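Long-range contact in prenylcyclase (Actinoplanes teichomyceticus, PDB 6IJ1), which probably acts on an isoprenoid substrate as a prenylcyclase or prenyltransferase, its exact reaction being unknown: residues V14-V18 and L52-H57. Numbering follows the deposited sequence.
Sequences VRRGV and LVQLPH
In this largely helical protein, the link between helices 42-52 and 58-71 packs against one side of the N-terminal helix 10-23, an apolar contact of a helix with an interhelical link. Residues 14-18 are regular alpha helix, with Val-18 N hydrogen-bonded to Val-14 O at 2.9 Å. Across from them a type I beta turn runs from Leu-52 to Leu-55, closed by the hydrogen bond from Leu-55 N to Leu-52 O (3.2 Å); an inverse gamma turn centred on Pro-56 follows, with a weak hydrogen bond from His-57 N to Leu-55 O (2.9 Å), and His-57 takes the N-cap position of helix 58-71. The nearest CA pairs are Val-14 with Leu-55 (8.3 Å), Arg-15 with His-57 (7.8 Å) and Val-18 with Leu-52 (7.5 Å). Val-14 and Val-18, one turn apart and both t, point toward the link. Val-18 CG2 lies 3.6 Å from Leu-55 CD1, 4.2 Å from Leu-52 CD2 and, obliquely, 4.2 Å from His-57 CD2; both leucines are mt. Val-14 CG1 is 4.3 Å from Leu-55 CD1. The His-57 ring (chi1 m, chi2 -75°) receives Val-14 CG1 at its edge, 4.0 Å from NE2, while Arg-15 CB approaches CE1 obliquely at 4.1 Å. Helix 327-341 adjoins through Leu-337 on Val-14 and Arg-338 on Leu-55. With 266 Å² buried and neither hydrogen bond nor salt bridge between the segments, the contact rests on van der Waals fit among aliphatic groups and an imidazole.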
loop_
_atom_site.group_PDB
_atom_site.type_symbol
_atom_site.label_atom_id
_atom_site.label_comp_id
_atom_site.label_asym_id
_atom_site.label_seq_id
_atom_site.Cartn_x
_atom_site.Cartn_y
_atom_site.Cartn_z
ATOM N N VAL A 14 -2.714 1.366 -19.848
ATOM C CA VAL A 14 -2.407 0.182 -19.047
ATOM C C VAL A 14 -1.322 -0.643 -19.713
ATOM O O VAL A 14 -0.390 -1.117 -19.060
ATOM C CB VAL A 14 -3.694 -0.629 -18.790
ATOM C CG1 VAL A 14 -3.396 -1.997 -18.196
ATOM C CG2 VAL A 14 -4.587 0.122 -17.841
ATOM N N ARG A 15 -1.474 -0.904 -21.020
ATOM C CA ARG A 15 -0.451 -1.645 -21.735
ATOM C C ARG A 15 0.934 -1.013 -21.600
ATOM O O ARG A 15 1.905 -1.699 -21.296
ATOM C CB ARG A 15 -0.837 -1.783 -23.214
ATOM C CG ARG A 15 0.156 -2.659 -23.996
ATOM C CD ARG A 15 -0.119 -2.627 -25.517
ATOM N NE ARG A 15 -1.549 -2.429 -25.775
ATOM C CZ ARG A 15 -2.071 -1.289 -26.240
ATOM N NH1 ARG A 15 -1.272 -0.251 -26.490
ATOM N NH2 ARG A 15 -3.385 -1.174 -26.433
ATOM N N ARG A 16 1.010 0.320 -21.758
ATOM C CA ARG A 16 2.317 0.975 -21.665
ATOM C C ARG A 16 2.887 0.941 -20.234
ATOM O O ARG A 16 4.100 0.841 -20.049
ATOM C CB ARG A 16 2.203 2.417 -22.127
ATOM C CG ARG A 16 2.063 2.532 -23.676
ATOM C CD ARG A 16 1.581 3.950 -24.053
ATOM N NE ARG A 16 2.539 4.900 -23.526
ATOM C CZ ARG A 16 2.262 6.165 -23.245
ATOM N NH1 ARG A 16 1.063 6.693 -23.481
ATOM N NH2 ARG A 16 3.205 6.933 -22.725
ATOM N N GLY A 17 2.015 0.979 -19.226
ATOM C CA GLY A 17 2.471 0.859 -17.854
ATOM C C GLY A 17 2.959 -0.541 -17.537
ATOM O O GLY A 17 3.948 -0.737 -16.820
ATOM N N VAL A 18 2.277 -1.553 -18.112
ATOM C CA VAL A 18 2.762 -2.924 -17.984
ATOM C C VAL A 18 4.141 -3.086 -18.614
ATOM O O VAL A 18 5.046 -3.658 -18.006
ATOM C CB VAL A 18 1.747 -3.920 -18.593
ATOM C CG1 VAL A 18 2.376 -5.315 -18.635
ATOM C CG2 VAL A 18 0.519 -3.959 -17.725
ATOM N N LEU A 52 -0.093 -6.676 -11.211
ATOM C CA LEU A 52 0.086 -7.292 -12.524
ATOM C C LEU A 52 -0.817 -8.508 -12.678
ATOM O O LEU A 52 -1.333 -8.728 -13.763
ATOM C CB LEU A 52 1.554 -7.664 -12.738
ATOM C CG LEU A 52 2.513 -6.488 -12.975
ATOM C CD1 LEU A 52 3.945 -6.963 -13.087
ATOM C CD2 LEU A 52 2.127 -5.705 -14.228
ATOM N N VAL A 53 -1.023 -9.302 -11.618
ATOM C CA VAL A 53 -1.828 -10.513 -11.843
ATOM C C VAL A 53 -3.303 -10.195 -12.046
ATOM O O VAL A 53 -4.065 -11.083 -12.460
ATOM C CB VAL A 53 -1.673 -11.565 -10.703
ATOM C CG1 VAL A 53 -0.240 -12.079 -10.563
ATOM C CG2 VAL A 53 -2.215 -11.079 -9.344
ATOM N N GLN A 54 -3.743 -8.956 -11.827
ATOM C CA GLN A 54 -5.125 -8.539 -12.037
ATOM C C GLN A 54 -5.366 -7.871 -13.390
ATOM O O GLN A 54 -6.515 -7.496 -13.677
ATOM C CB GLN A 54 -5.545 -7.572 -10.944
ATOM C CG GLN A 54 -5.469 -8.161 -9.562
ATOM C CD GLN A 54 -5.787 -7.095 -8.525
ATOM O OE1 GLN A 54 -6.898 -6.529 -8.506
ATOM N NE2 GLN A 54 -4.778 -6.733 -7.715
ATOM N N LEU A 55 -4.334 -7.676 -14.211
ATOM C CA LEU A 55 -4.439 -6.978 -15.480
ATOM C C LEU A 55 -4.635 -7.983 -16.601
ATOM O O LEU A 55 -4.122 -9.098 -16.541
ATOM C CB LEU A 55 -3.183 -6.152 -15.748
ATOM C CG LEU A 55 -2.993 -5.081 -14.654
ATOM C CD1 LEU A 55 -1.740 -4.268 -14.950
ATOM C CD2 LEU A 55 -4.210 -4.176 -14.520
ATOM N N PRO A 56 -5.343 -7.584 -17.659
ATOM C CA PRO A 56 -5.642 -8.523 -18.756
ATOM C C PRO A 56 -4.522 -8.580 -19.791
ATOM O O PRO A 56 -4.683 -8.205 -20.970
ATOM C CB PRO A 56 -6.945 -7.948 -19.320
ATOM C CG PRO A 56 -6.752 -6.437 -19.185
ATOM C CD PRO A 56 -6.022 -6.285 -17.828
ATOM N N HIS A 57 -3.357 -9.068 -19.362
ATOM C CA HIS A 57 -2.182 -9.142 -20.220
ATOM C C HIS A 57 -1.417 -10.386 -19.805
ATOM O O HIS A 57 -1.034 -10.532 -18.644
ATOM C CB HIS A 57 -1.323 -7.845 -20.108
ATOM C CG HIS A 57 -2.006 -6.620 -20.667
ATOM N ND1 HIS A 57 -2.135 -6.382 -22.024
ATOM C CD2 HIS A 57 -2.639 -5.589 -20.049
ATOM C CE1 HIS A 57 -2.791 -5.249 -22.215
ATOM N NE2 HIS A 57 -3.115 -4.749 -21.035
#